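Local coordinates for protein exopolyphosphatase (Cytophaga hutchinsonii, PDB 3MDQ) that probably hydrolyses inorganic polyphosphate from the chain ends and releases phosphate, at residues His17-Asp22 with Pro28-Asn33; Gly7-Gly12 with Val67-His72; Ala218-Gln223 with Lys249-Ser254; Arg257-Ile262 with Asp271-Ala276; Ile132-Asp137 with Val143-Gly148. One frame throughout, in Å; residues are numbered along the deposited sequence.

Interaction 1 (His17-Asp22 with Pro28-Asn33); sequences HLLITD and PHTLVN. With GOL (glycerol), chain J.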
# COMPACT_ATOMS: atom_id res chain seq x y z
N HIS A 17 -3.86 -2.44 -9.07
CA HIS A 17 -2.58 -2.55 -9.78
C HIS A 17 -2.53 -3.81 -10.59
O HIS A 17 -3.02 -4.87 -10.16
CB HIS A 17 -1.42 -2.60 -8.77
CG HIS A 17 -1.31 -1.37 -7.94
ND1 HIS A 17 -0.55 -0.28 -8.33
CD2 HIS A 17 -1.90 -1.03 -6.77
CE1 HIS A 17 -0.67 0.67 -7.41
NE2 HIS A 17 -1.47 0.25 -6.46
N LEU A 18 -1.87 -3.72 -11.75
CA LEU A 18 -1.62 -4.84 -12.62
C LEU A 18 -0.11 -4.90 -12.91
O LEU A 18 0.45 -3.96 -13.41
CB LEU A 18 -2.35 -4.71 -13.96
CG LEU A 18 -2.02 -5.75 -15.03
CD1 LEU A 18 -2.38 -7.22 -14.64
CD2 LEU A 18 -2.76 -5.36 -16.34
N LEU A 19 0.49 -6.03 -12.57
CA LEU A 19 1.89 -6.30 -12.86
C LEU A 19 2.00 -7.55 -13.73
O LEU A 19 1.51 -8.62 -13.35
CB LEU A 19 2.65 -6.54 -11.57
CG LEU A 19 4.15 -6.86 -11.69
CD1 LEU A 19 4.91 -5.65 -12.16
CD2 LEU A 19 4.70 -7.31 -10.30
N ILE A 20 2.65 -7.44 -14.89
CA ILE A 20 2.90 -8.57 -15.75
C ILE A 20 4.40 -8.69 -15.92
O ILE A 20 5.05 -7.70 -16.25
CB ILE A 20 2.22 -8.46 -17.13
CG1 ILE A 20 0.71 -8.35 -16.97
CG2 ILE A 20 2.59 -9.72 -18.00
CD1 ILE A 20 -0.09 -8.04 -18.27
N THR A 21 4.91 -9.90 -15.65
CA THR A 21 6.35 -10.18 -15.59
C THR A 21 6.68 -11.36 -16.48
O THR A 21 5.95 -12.35 -16.50
CB THR A 21 6.77 -10.50 -14.13
OG1 THR A 21 6.32 -9.47 -13.24
CG2 THR A 21 8.31 -10.67 -13.99
N ASP A 22 7.76 -11.25 -17.25
CA ASP A 22 8.27 -12.37 -18.03
C ASP A 22 9.43 -12.90 -17.21
O ASP A 22 10.14 -12.15 -16.55
CB ASP A 22 8.73 -11.93 -19.43
CG ASP A 22 8.60 -13.04 -20.49
OD1 ASP A 22 8.10 -14.15 -20.18
OD2 ASP A 22 9.00 -12.80 -21.65
N PRO A 28 13.27 -12.33 -13.61
CA PRO A 28 12.02 -11.65 -14.01
C PRO A 28 12.28 -10.29 -14.63
O PRO A 28 13.18 -9.57 -14.22
CB PRO A 28 11.25 -11.49 -12.69
CG PRO A 28 12.25 -11.69 -11.63
CD PRO A 28 13.34 -12.55 -12.16
N HIS A 29 11.45 -9.94 -15.62
CA HIS A 29 11.50 -8.67 -16.35
C HIS A 29 10.06 -8.12 -16.44
O HIS A 29 9.15 -8.83 -16.86
CB HIS A 29 12.10 -8.91 -17.74
CG HIS A 29 11.92 -7.78 -18.70
ND1 HIS A 29 11.15 -7.88 -19.84
CD2 HIS A 29 12.45 -6.52 -18.71
CE1 HIS A 29 11.18 -6.74 -20.50
NE2 HIS A 29 11.96 -5.90 -19.84
N THR A 30 9.87 -6.89 -16.04
CA THR A 30 8.56 -6.27 -16.08
C THR A 30 8.13 -5.92 -17.51
O THR A 30 8.83 -5.18 -18.22
CB THR A 30 8.54 -5.03 -15.22
OG1 THR A 30 8.92 -5.39 -13.88
CG2 THR A 30 7.14 -4.38 -15.19
N LEU A 31 6.99 -6.46 -17.91
CA LEU A 31 6.32 -6.07 -19.15
C LEU A 31 5.30 -4.96 -18.95
O LEU A 31 5.17 -4.10 -19.81
CB LEU A 31 5.65 -7.30 -19.76
CG LEU A 31 6.50 -8.49 -20.15
CD1 LEU A 31 5.63 -9.52 -20.82
CD2 LEU A 31 7.65 -8.09 -21.08
N VAL A 32 4.49 -5.04 -17.88
CA VAL A 32 3.43 -4.06 -17.60
C VAL A 32 3.42 -3.79 -16.09
O VAL A 32 3.52 -4.72 -15.30
CB VAL A 32 2.03 -4.63 -17.98
CG1 VAL A 32 0.90 -3.66 -17.56
CG2 VAL A 32 1.96 -4.96 -19.48
N ASN A 33 3.33 -2.51 -15.73
CA ASN A 33 3.10 -2.09 -14.37
C ASN A 33 2.11 -0.93 -14.49
O ASN A 33 2.52 0.18 -14.82
CB ASN A 33 4.40 -1.70 -13.70
CG ASN A 33 4.22 -1.37 -12.23
OD1 ASN A 33 3.12 -1.14 -11.77
ND2 ASN A 33 5.32 -1.39 -11.49
C1 GOL J . 9.02 -5.41 -10.67
O1 GOL J . 7.87 -4.64 -10.25
C2 GOL J . 8.82 -6.92 -10.97
O2 GOL J . 8.21 -7.22 -12.24
C3 GOL J . 10.16 -7.67 -11.16
O3 GOL J . 11.06 -7.57 -10.09
O HOH W 1 0.91 -1.07 -10.59
O HOH W 2 1.82 1.28 -9.67
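Ile20 and Val32 make the dense part of this antiparallel pairing: their beta-branched side chains, well suited to a strand, lie side by side on one face, with Ile20 CD1 3.9 Å from Val32 CG2. Next to them Leu31 is an extra residue, so Leu31 and Val32 both face Ile20. Ile20 O accepts from both, Leu31 N at 2.8 Å and Val32 N at 3.2 Å, the two donors arriving from the same side of its plane. Ile68 of helix 52-71 covers Ile20 on this apolar face.

On the other face the Thr30 and Asn33 end is polar and more exposed. Leu19 has CG trans to its backbone N (chi1 180°), and from that branch CD1 reaches Thr30 CG2 at 4.0 Å and glycerol O2 at 3.7 Å. Shortening Leu19 to an alanine would probably open a gap beside that methyl and beside the glycerol. Thr30 OG1 hydrogen-bonds glycerol O2 at 2.6 Å, a partner probably taken from the crystallisation liquor. Farther along, one water at the edge of the His17 ring links ND1 to Asn33 OD1, and a second does so only weakly. This is a beta hairpin with a classic bulge, at the edge of the N-terminal sheet of the actin-like ATPase fold.

Interaction 2 (Gly7-Gly12 with Val67-His72); sequences GVIDMG and VILDEH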
# COMPACT_ATOMS: atom_id res chain seq x y z
N GLY A 7 0.91 -12.82 -14.33
CA GLY A 7 0.16 -11.59 -14.12
C GLY A 7 -0.40 -11.56 -12.70
O GLY A 7 -0.99 -12.54 -12.23
N VAL A 8 -0.21 -10.43 -12.01
CA VAL A 8 -0.69 -10.24 -10.65
C VAL A 8 -1.55 -8.99 -10.64
O VAL A 8 -1.14 -7.94 -11.14
CB VAL A 8 0.47 -10.06 -9.64
CG1 VAL A 8 -0.08 -9.84 -8.24
CG2 VAL A 8 1.40 -11.27 -9.64
N ILE A 9 -2.74 -9.10 -10.04
CA ILE A 9 -3.65 -7.96 -9.82
C ILE A 9 -3.79 -7.79 -8.29
O ILE A 9 -4.10 -8.74 -7.57
CB ILE A 9 -5.04 -8.16 -10.45
CG1 ILE A 9 -4.92 -8.27 -11.96
CG2 ILE A 9 -6.00 -7.01 -10.02
CD1 ILE A 9 -6.18 -8.81 -12.69
N ASP A 10 -3.56 -6.57 -7.83
CA ASP A 10 -3.78 -6.15 -6.45
C ASP A 10 -5.02 -5.30 -6.48
O ASP A 10 -4.99 -4.16 -6.97
CB ASP A 10 -2.53 -5.37 -5.95
CG ASP A 10 -2.71 -4.69 -4.62
OD1 ASP A 10 -3.76 -4.81 -3.94
OD2 ASP A 10 -1.75 -3.99 -4.25
N MSE A 11 -6.09 -5.81 -5.89
CA MSE A 11 -7.36 -5.04 -5.79
C MSE A 11 -7.38 -4.24 -4.51
O MSE A 11 -8.05 -4.60 -3.57
CB MSE A 11 -8.58 -5.96 -5.83
CG MSE A 11 -8.71 -6.66 -7.13
SE MSE A 11 -10.16 -7.99 -7.13
CE MSE A 11 -11.67 -6.84 -6.78
N GLY A 12 -6.65 -3.15 -4.52
CA GLY A 12 -6.54 -2.29 -3.33
C GLY A 12 -7.77 -1.45 -3.11
O GLY A 12 -8.64 -1.33 -3.96
N VAL A 67 -8.14 -7.29 -20.70
CA VAL A 67 -7.64 -7.06 -22.05
C VAL A 67 -6.11 -7.05 -22.07
O VAL A 67 -5.50 -7.64 -22.93
CB VAL A 67 -8.16 -5.75 -22.67
CG1 VAL A 67 -7.41 -5.45 -23.99
CG2 VAL A 67 -9.67 -5.82 -22.92
N ILE A 68 -5.51 -6.32 -21.13
CA ILE A 68 -4.04 -6.21 -21.12
C ILE A 68 -3.39 -7.58 -20.86
O ILE A 68 -2.41 -7.94 -21.49
CB ILE A 68 -3.57 -5.17 -20.07
CG1 ILE A 68 -4.07 -3.77 -20.41
CG2 ILE A 68 -2.04 -5.21 -19.98
CD1 ILE A 68 -4.01 -2.78 -19.29
N LEU A 69 -3.97 -8.36 -19.96
CA LEU A 69 -3.47 -9.72 -19.71
C LEU A 69 -3.49 -10.55 -20.99
O LEU A 69 -2.54 -11.27 -21.34
CB LEU A 69 -4.33 -10.39 -18.62
CG LEU A 69 -4.08 -9.91 -17.23
CD1 LEU A 69 -5.23 -10.41 -16.28
CD2 LEU A 69 -2.72 -10.41 -16.68
N ASP A 70 -4.62 -10.50 -21.69
CA ASP A 70 -4.78 -11.23 -22.92
C ASP A 70 -3.82 -10.75 -24.01
O ASP A 70 -3.27 -11.56 -24.78
CB ASP A 70 -6.24 -11.15 -23.41
CG ASP A 70 -7.20 -11.93 -22.51
OD1 ASP A 70 -6.74 -12.98 -21.96
OD2 ASP A 70 -8.37 -11.49 -22.34
N GLU A 71 -3.61 -9.44 -24.06
CA GLU A 71 -2.69 -8.85 -25.06
C GLU A 71 -1.24 -9.29 -24.82
O GLU A 71 -0.41 -9.15 -25.72
CB GLU A 71 -2.77 -7.33 -25.04
CG GLU A 71 -3.94 -6.84 -25.79
CD GLU A 71 -4.29 -5.36 -25.59
OE1 GLU A 71 -3.78 -4.72 -24.65
OE2 GLU A 71 -5.11 -4.88 -26.40
N HIS A 72 -0.94 -9.82 -23.62
CA HIS A 72 0.40 -10.31 -23.28
C HIS A 72 0.40 -11.83 -23.11
O HIS A 72 1.36 -12.41 -22.57
CB HIS A 72 0.94 -9.57 -22.05
CG HIS A 72 1.26 -8.15 -22.34
ND1 HIS A 72 0.33 -7.14 -22.28
CD2 HIS A 72 2.41 -7.56 -22.77
CE1 HIS A 72 0.89 -6.00 -22.63
NE2 HIS A 72 2.16 -6.22 -22.89
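Leu69 carries CG on the side of its backbone N, away from the carbonyl carbon (chi1 -74°), and so extends both methyls from the helix toward the strand; Ile9, with CG1 in the same setting (chi1 -63°) and its chain extended beyond, sends CD1 out to meet them. The contact belongs to the alpha/beta core of the N-terminal actin-like domain, where helix 52-71 connects strand 27-37 to strand 76-81 and packs against the sheet whose central strand is 5-11.

The leucine divides its work between its two branches. CD1 meets Ile9 CD1 at 4.0 Å, the two side chains running at a slant to one another, while CD2 rests 4.0 Å from Gly7 CA. Because Gly7 presents bare backbone, the helix can sit close to the sheet there: a beta carbon built on Gly7 would fall 2.6 Å from Leu69 CD2, a clash. Its backbone is in an ordinary extended conformation, so the glycine suits this place by its size and not by unusual torsions. All three residues are buried, as expected of a purely apolar contact. Leu18 of the neighbouring strand touches Ile9, and Val77 of strand 76-81 touches Leu69, so the pair forms part of a wider hydrophobic layer under the helix.

Where helix 52-71 ends, the chain is fastened by a side chain. His72 folds back, its ring holding the acceptor almost exactly in plane, and ND1 donates to Ile68 O at 3.0 Å, with 166° at the hydrogen.

Interaction 3 (Ala218-Gln223 with Lys249-Ser254); sequences AEMNIQ and KQLVAS
Met220, deposited as selenomethionine, spans the space between helix 212-225 and helix 241-253, two helices of the C-terminal actin-like domain whose backbones stay well apart here: the nearest CA atoms, those of Met220 and Gln250, are 10.7 Å from each other. A long, flexible side chain suits such a position, because it can span the distance and then adapt its end to whatever it meets.

The apolar contact is small. Met220 runs extended through chi2 and then bends at selenium (chi3 75°), which turns CE toward the other helix. There the methyl lies 4.2 Å from Leu251 CD2, and Ile262, in the loop after helix 256-260, also touches Met220. Leu251 is buried, as befits a branched aliphatic residue on the inner side of its helix.

The mixed contact pairs the same methyl with an amide. Gln250 approaches from the opposite direction on an extended chain, and its NE2 comes 3.4 Å from Met220 CE. This is van der Waals packing, the amide of the exposed Gln250 lying against the methyl.

No polar bond joins the two segments, but Asn221 bonds Asp243 and Arg246 earlier in helix 241-253, and Tyr237 of strand 236-240. Ser254, where helix 241-253 ends, reaches back: its OG, also bonded to Arg259, donates to Leu251 O at 2.7 Å, and Ser254 N meets the same oxygen at 3.2 Å.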
# COMPACT_ATOMS: atom_id res chain seq x y z
N ALA A 218 8.46 10.10 -1.90
CA ALA A 218 9.70 10.01 -2.63
C ALA A 218 9.69 10.91 -3.87
O ALA A 218 10.65 11.65 -4.11
CB ALA A 218 10.00 8.56 -3.00
N GLU A 219 8.62 10.84 -4.65
CA GLU A 219 8.55 11.62 -5.87
C GLU A 219 8.58 13.12 -5.58
O GLU A 219 9.25 13.86 -6.28
CB GLU A 219 7.32 11.24 -6.70
CG GLU A 219 7.44 9.87 -7.37
CD GLU A 219 6.17 9.41 -8.10
OE1 GLU A 219 5.12 10.06 -7.97
OE2 GLU A 219 6.23 8.39 -8.81
N MSE A 220 7.90 13.55 -4.51
CA MSE A 220 7.92 14.96 -4.09
C MSE A 220 9.32 15.38 -3.71
O MSE A 220 9.74 16.47 -4.03
CB MSE A 220 6.97 15.21 -2.92
CG MSE A 220 5.53 15.16 -3.28
SE MSE A 220 4.29 15.27 -1.83
CE MSE A 220 4.49 17.16 -1.47
N ASN A 221 10.05 14.50 -3.02
CA ASN A 221 11.37 14.85 -2.57
C ASN A 221 12.36 14.94 -3.74
O ASN A 221 13.26 15.78 -3.74
CB ASN A 221 11.88 13.84 -1.57
CG ASN A 221 12.95 14.42 -0.65
OD1 ASN A 221 12.73 15.47 -0.03
ND2 ASN A 221 14.12 13.77 -0.60
N ILE A 222 12.19 14.05 -4.69
CA ILE A 222 12.99 14.06 -5.91
C ILE A 222 12.81 15.39 -6.65
O ILE A 222 13.77 16.03 -7.06
CB ILE A 222 12.64 12.84 -6.79
CG1 ILE A 222 13.23 11.57 -6.18
CG2 ILE A 222 13.11 13.01 -8.25
CD1 ILE A 222 12.57 10.30 -6.73
N GLN A 223 11.57 15.81 -6.77
CA GLN A 223 11.26 17.07 -7.45
C GLN A 223 11.82 18.24 -6.67
O GLN A 223 12.44 19.14 -7.25
CB GLN A 223 9.75 17.22 -7.66
CG GLN A 223 9.33 18.39 -8.56
CD GLN A 223 10.04 18.39 -9.93
OE1 GLN A 223 9.76 17.57 -10.81
NE2 GLN A 223 10.98 19.32 -10.09
N LYS A 249 5.41 19.06 7.13
CA LYS A 249 4.95 20.43 7.43
C LYS A 249 4.15 20.96 6.23
O LYS A 249 3.07 21.56 6.39
CB LYS A 249 6.13 21.34 7.77
CG LYS A 249 6.67 21.11 9.13
CD LYS A 249 7.95 21.94 9.30
CE LYS A 249 8.55 21.83 10.69
NZ LYS A 249 9.96 22.34 10.70
N GLN A 250 4.65 20.69 5.02
CA GLN A 250 3.99 21.13 3.78
C GLN A 250 2.58 20.51 3.67
O GLN A 250 1.60 21.22 3.45
CB GLN A 250 4.84 20.79 2.55
CG GLN A 250 4.13 21.03 1.24
CD GLN A 250 4.88 20.53 0.03
OE1 GLN A 250 6.04 20.11 0.13
NE2 GLN A 250 4.22 20.55 -1.13
N LEU A 251 2.47 19.21 3.88
CA LEU A 251 1.19 18.55 3.67
C LEU A 251 0.20 18.85 4.81
O LEU A 251 -0.98 19.00 4.54
CB LEU A 251 1.42 17.05 3.50
CG LEU A 251 2.08 16.70 2.19
CD1 LEU A 251 2.61 15.22 2.19
CD2 LEU A 251 1.15 16.90 0.99
N VAL A 252 0.66 18.96 6.05
CA VAL A 252 -0.24 19.33 7.15
C VAL A 252 -0.83 20.75 6.90
O VAL A 252 -1.99 21.00 7.23
CB VAL A 252 0.44 19.19 8.51
CG1 VAL A 252 -0.36 19.90 9.62
CG2 VAL A 252 0.68 17.73 8.79
N ALA A 253 -0.05 21.65 6.33
CA ALA A 253 -0.54 23.02 6.06
C ALA A 253 -1.47 23.08 4.85
O ALA A 253 -2.21 24.04 4.71
CB ALA A 253 0.64 23.99 5.85
N SER A 254 -1.39 22.10 3.97
CA SER A 254 -2.04 22.11 2.69
C SER A 254 -3.55 21.92 2.75
O SER A 254 -4.09 21.26 3.64
CB SER A 254 -1.41 21.03 1.76
OG SER A 254 -1.86 19.72 2.13

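Interaction 4 (Arg257-Ile262 with Asp271-Ala276); sequences RERLAI and DMVVVA
Arg259 joins the short helix 256-260 to the long helix 267-286 by lying against Val273 and Val274; these are two successive helices of the C-terminal domain joined by a short connection.

Arg259 itself is buried. Its CD lies 3.5 Å from Val273 CG1, the two side chains sliding past one another in opposite directions. The bend at chi3 (-57°) then turns NE and the guanidinium under Val274. The Arg259 and Val274 side chains cross at about a right angle, and Val274 CG2 stands over the centre of one guanidinium face, 3.4 Å from Arg259 CZ. Arginine suits the place because its methylene chain and flat face pack on valines while its N-H groups reach beyond them, NE donating to Ala270 O and NH1 bonding to Ser254 OG. A leucine in its place would probably leave Ala270 O and Ser254 OG without this partner and Val274 with less cover. Asp271 pairs instead with Arg256, its OD1 staying 5.7 Å from Arg259 NH2.

Leu260 rests on Glu267 and Ala270 of the second helix. Last, Ile262, whose side chain touches Met220, bonds Ile262 N back to Arg259 O at 2.9 Å.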
# COMPACT_ATOMS: atom_id res chain seq x y z
N ARG A 257 -7.44 21.01 -2.23
CA ARG A 257 -7.29 21.59 -3.56
C ARG A 257 -5.84 21.78 -3.95
O ARG A 257 -5.45 21.51 -5.09
CB ARG A 257 -8.05 22.92 -3.62
CG ARG A 257 -8.01 23.58 -4.98
CD ARG A 257 -8.61 22.69 -6.03
NE ARG A 257 -10.01 22.36 -5.78
CZ ARG A 257 -10.72 21.62 -6.62
NH1 ARG A 257 -10.15 21.17 -7.73
NH2 ARG A 257 -11.99 21.33 -6.35
N GLU A 258 -5.00 22.24 -3.02
CA GLU A 258 -3.56 22.38 -3.28
C GLU A 258 -2.91 21.03 -3.56
O GLU A 258 -2.07 20.90 -4.44
CB GLU A 258 -2.85 23.03 -2.12
CG GLU A 258 -3.20 24.51 -1.98
CD GLU A 258 -2.73 25.15 -0.70
OE1 GLU A 258 -2.51 24.48 0.34
OE2 GLU A 258 -2.67 26.40 -0.72
N ARG A 259 -3.31 20.01 -2.82
CA ARG A 259 -2.70 18.68 -3.01
C ARG A 259 -3.05 18.05 -4.36
O ARG A 259 -2.22 17.34 -4.97
CB ARG A 259 -3.09 17.78 -1.84
CG ARG A 259 -2.48 18.20 -0.53
CD ARG A 259 -2.64 17.11 0.52
NE ARG A 259 -4.02 16.68 0.80
CZ ARG A 259 -4.86 17.31 1.60
NH1 ARG A 259 -4.54 18.48 2.19
NH2 ARG A 259 -6.04 16.79 1.84
N LEU A 260 -4.24 18.34 -4.85
CA LEU A 260 -4.66 17.82 -6.15
C LEU A 260 -3.71 18.30 -7.24
O LEU A 260 -3.64 17.67 -8.29
CB LEU A 260 -6.10 18.21 -6.45
CG LEU A 260 -7.18 17.55 -5.59
CD1 LEU A 260 -8.56 18.19 -5.87
CD2 LEU A 260 -7.25 16.03 -5.81
N ALA A 261 -2.99 19.39 -7.00
CA ALA A 261 -2.04 19.94 -7.99
C ALA A 261 -0.62 19.38 -7.90
O ALA A 261 0.22 19.70 -8.75
CB ALA A 261 -2.00 21.45 -7.84
N ILE A 262 -0.35 18.52 -6.92
CA ILE A 262 0.97 17.92 -6.78
C ILE A 262 1.12 16.80 -7.83
O ILE A 262 0.21 15.97 -8.03
CB ILE A 262 1.17 17.37 -5.36
CG1 ILE A 262 1.14 18.51 -4.36
CG2 ILE A 262 2.50 16.60 -5.24
CD1 ILE A 262 1.11 18.04 -2.91
N ASP A 271 -6.88 12.95 -0.88
CA ASP A 271 -7.85 12.98 0.20
C ASP A 271 -7.32 12.44 1.53
O ASP A 271 -7.67 12.98 2.58
CB ASP A 271 -9.08 12.19 -0.15
CG ASP A 271 -9.87 12.79 -1.29
OD1 ASP A 271 -9.72 13.99 -1.57
OD2 ASP A 271 -10.65 12.00 -1.90
N MSE A 272 -6.49 11.40 1.49
CA MSE A 272 -6.05 10.73 2.72
C MSE A 272 -4.59 11.00 3.13
O MSE A 272 -4.19 10.59 4.23
CB MSE A 272 -6.24 9.23 2.58
CG MSE A 272 -5.45 8.62 1.48
SE MSE A 272 -5.48 6.71 1.76
CE MSE A 272 -3.74 6.53 2.66
N VAL A 273 -3.81 11.66 2.28
CA VAL A 273 -2.36 11.76 2.51
C VAL A 273 -1.98 12.48 3.79
O VAL A 273 -0.94 12.16 4.37
CB VAL A 273 -1.62 12.29 1.26
CG1 VAL A 273 -1.83 13.78 1.09
CG2 VAL A 273 -0.13 11.91 1.31
N VAL A 274 -2.81 13.43 4.24
CA VAL A 274 -2.47 14.14 5.48
C VAL A 274 -2.62 13.21 6.73
O VAL A 274 -1.72 13.15 7.59
CB VAL A 274 -3.28 15.41 5.65
CG1 VAL A 274 -2.76 16.16 6.93
CG2 VAL A 274 -3.13 16.32 4.38
N VAL A 275 -3.70 12.44 6.82
CA VAL A 275 -3.79 11.48 7.90
C VAL A 275 -2.73 10.40 7.81
O VAL A 275 -2.21 9.93 8.82
CB VAL A 275 -5.24 10.89 8.05
CG1 VAL A 275 -6.22 12.01 8.44
CG2 VAL A 275 -5.73 10.17 6.80
N ALA A 276 -2.35 10.03 6.58
CA ALA A 276 -1.28 9.09 6.39
C ALA A 276 0.04 9.63 6.93
O ALA A 276 0.77 8.89 7.62
CB ALA A 276 -1.18 8.71 4.88

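Interaction 5 (Ile132-Asp137 with Val143-Gly148); sequences ISLAMD and VEFIIG
Strands 133-138 and 143-148 run antiparallel at 162°, and three hydrogen-bonded pairs, Ser133 with Gly148, Ala135 with Ile146 and Asp137 with Glu144, each exchange two backbone bonds, the Ala135 N to Ile146 O bond measuring 2.8 Å. The non-hydrogen-bonded pairs between them carry the bulky apolar side chains of one face. Met136, a selenomethionine, lies alongside Phe145, its CB 3.7 Å from Phe145 CE1. With CG set between backbone N and carbonyl carbon (chi1 63°), SE rises beside the ring, 5.3 Å from the Phe145 centroid in an oblique Met-aromatic contact, and a bend at chi3 lays Met136 CE 3.9 Å from Phe145 CE1. Leu134 CD1 meets Ile147 CG1 at 3.7 Å, while Ile147 CG2 reaches Ile132 CG2 at 3.6 Å. Large apolar residues suit this face, because Val283 of helix 267-286 packs on Leu134, Met136 and Phe145.

The pairing is the beta hairpin that opens the C-terminal sheet of the actin-like fold. A sulfate, probably from the crystallisation liquor, lies about 4 Å from the Asp137 side chain and may mark a phosphate pocket. On the other face Ala135 is small and Ile146 larger, both covered by Phe119. Asp137 OD1 and Glu144 OE1 are neighbours at 4.3 Å, yet each acid has its own anchor: Asp137 OD2 on Ser211, Glu144 OE2 on Ser142 and Ser158.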
# COMPACT_ATOMS: atom_id res chain seq x y z
N ILE A 132 17.38 -5.32 11.87
CA ILE A 132 15.96 -5.51 12.26
C ILE A 132 15.19 -4.26 11.83
O ILE A 132 15.51 -3.14 12.24
CB ILE A 132 15.82 -5.72 13.77
CG1 ILE A 132 16.66 -6.90 14.26
CG2 ILE A 132 14.35 -5.94 14.17
CD1 ILE A 132 16.41 -8.13 13.55
N SER A 133 14.23 -4.46 10.95
CA SER A 133 13.58 -3.37 10.27
C SER A 133 12.07 -3.44 10.50
O SER A 133 11.49 -4.53 10.53
CB SER A 133 13.87 -3.45 8.77
OG SER A 133 15.31 -3.54 8.57
N LEU A 134 11.44 -2.26 10.59
CA LEU A 134 10.00 -2.16 10.62
C LEU A 134 9.57 -1.67 9.25
O LEU A 134 9.96 -0.56 8.81
CB LEU A 134 9.53 -1.22 11.73
CG LEU A 134 8.03 -0.91 11.75
CD1 LEU A 134 7.18 -2.17 12.03
CD2 LEU A 134 7.71 0.23 12.78
N ALA A 135 8.76 -2.47 8.56
CA ALA A 135 8.16 -2.05 7.30
C ALA A 135 6.70 -1.73 7.51
O ALA A 135 6.02 -2.42 8.26
CB ALA A 135 8.31 -3.17 6.22
N MSE A 136 6.23 -0.68 6.82
CA MSE A 136 4.84 -0.26 6.91
C MSE A 136 4.24 0.04 5.54
O MSE A 136 4.85 0.72 4.71
CB MSE A 136 4.69 0.93 7.86
CG MSE A 136 5.35 2.14 7.48
SE MSE A 136 4.99 3.57 8.85
CE MSE A 136 3.22 3.92 8.71
N ASP A 137 3.07 -0.54 5.27
CA ASP A 137 2.34 -0.36 4.03
C ASP A 137 1.04 0.34 4.33
O ASP A 137 0.20 -0.21 5.03
CB ASP A 137 2.09 -1.69 3.34
CG ASP A 137 1.41 -1.51 1.98
OD1 ASP A 137 0.29 -0.95 1.93
OD2 ASP A 137 2.03 -1.90 0.96
N VAL A 143 -3.47 -0.83 7.13
CA VAL A 143 -2.05 -0.58 7.25
C VAL A 143 -1.41 -1.84 7.85
O VAL A 143 -1.85 -2.35 8.90
CB VAL A 143 -1.75 0.63 8.15
CG1 VAL A 143 -0.23 0.87 8.28
CG2 VAL A 143 -2.50 1.93 7.61
N GLU A 144 -0.41 -2.36 7.16
CA GLU A 144 0.33 -3.54 7.62
C GLU A 144 1.70 -3.11 8.15
O GLU A 144 2.36 -2.28 7.54
CB GLU A 144 0.54 -4.56 6.50
CG GLU A 144 -0.69 -5.36 6.10
CD GLU A 144 -1.74 -4.54 5.43
OE1 GLU A 144 -1.46 -3.95 4.38
OE2 GLU A 144 -2.88 -4.49 5.97
N PHE A 145 2.07 -3.70 9.27
CA PHE A 145 3.36 -3.51 9.87
C PHE A 145 4.05 -4.85 10.00
O PHE A 145 3.41 -5.84 10.41
CB PHE A 145 3.23 -2.92 11.25
CG PHE A 145 2.68 -1.52 11.29
CD1 PHE A 145 3.51 -0.44 11.10
CD2 PHE A 145 1.34 -1.30 11.55
CE1 PHE A 145 3.00 0.84 11.14
CE2 PHE A 145 0.85 -0.02 11.61
CZ PHE A 145 1.67 1.04 11.42
N ILE A 146 5.33 -4.90 9.61
CA ILE A 146 6.11 -6.12 9.69
C ILE A 146 7.49 -5.81 10.29
O ILE A 146 8.15 -4.84 9.85
CB ILE A 146 6.33 -6.78 8.31
CG1 ILE A 146 5.03 -6.91 7.51
CG2 ILE A 146 7.03 -8.15 8.48
CD1 ILE A 146 4.81 -5.80 6.52
N ILE A 147 7.94 -6.60 11.27
CA ILE A 147 9.28 -6.49 11.80
C ILE A 147 10.07 -7.69 11.33
O ILE A 147 9.63 -8.79 11.55
CB ILE A 147 9.31 -6.36 13.31
CG1 ILE A 147 8.61 -5.08 13.77
CG2 ILE A 147 10.76 -6.42 13.86
CD1 ILE A 147 8.40 -4.93 15.27
N GLY A 148 11.19 -7.46 10.66
CA GLY A 148 12.00 -8.55 10.16
C GLY A 148 13.29 -8.10 9.55
O GLY A 148 13.76 -6.97 9.75

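From the N terminus, interaction 2 closes the longest loop of the five, joining the first strand to helix 52-71, and interaction 1 is nested inside it as the hairpin of the next two strands. These two share one sheet and touch where Leu19 O meets Val8 N. Interaction 5 follows in series, a hairpin of the second sheet on the opposite side of the chain's centre from interaction 2. Interactions 3 and 4 then close in turn beyond it, also in series, with centres about 10 Å apart; Ser254 and Arg259 bond between them, tying the end of helix 241-253 to helix 256-260. No two loops cross. Interaction 5 stays about 6 Å from interaction 4 at their nearest atoms.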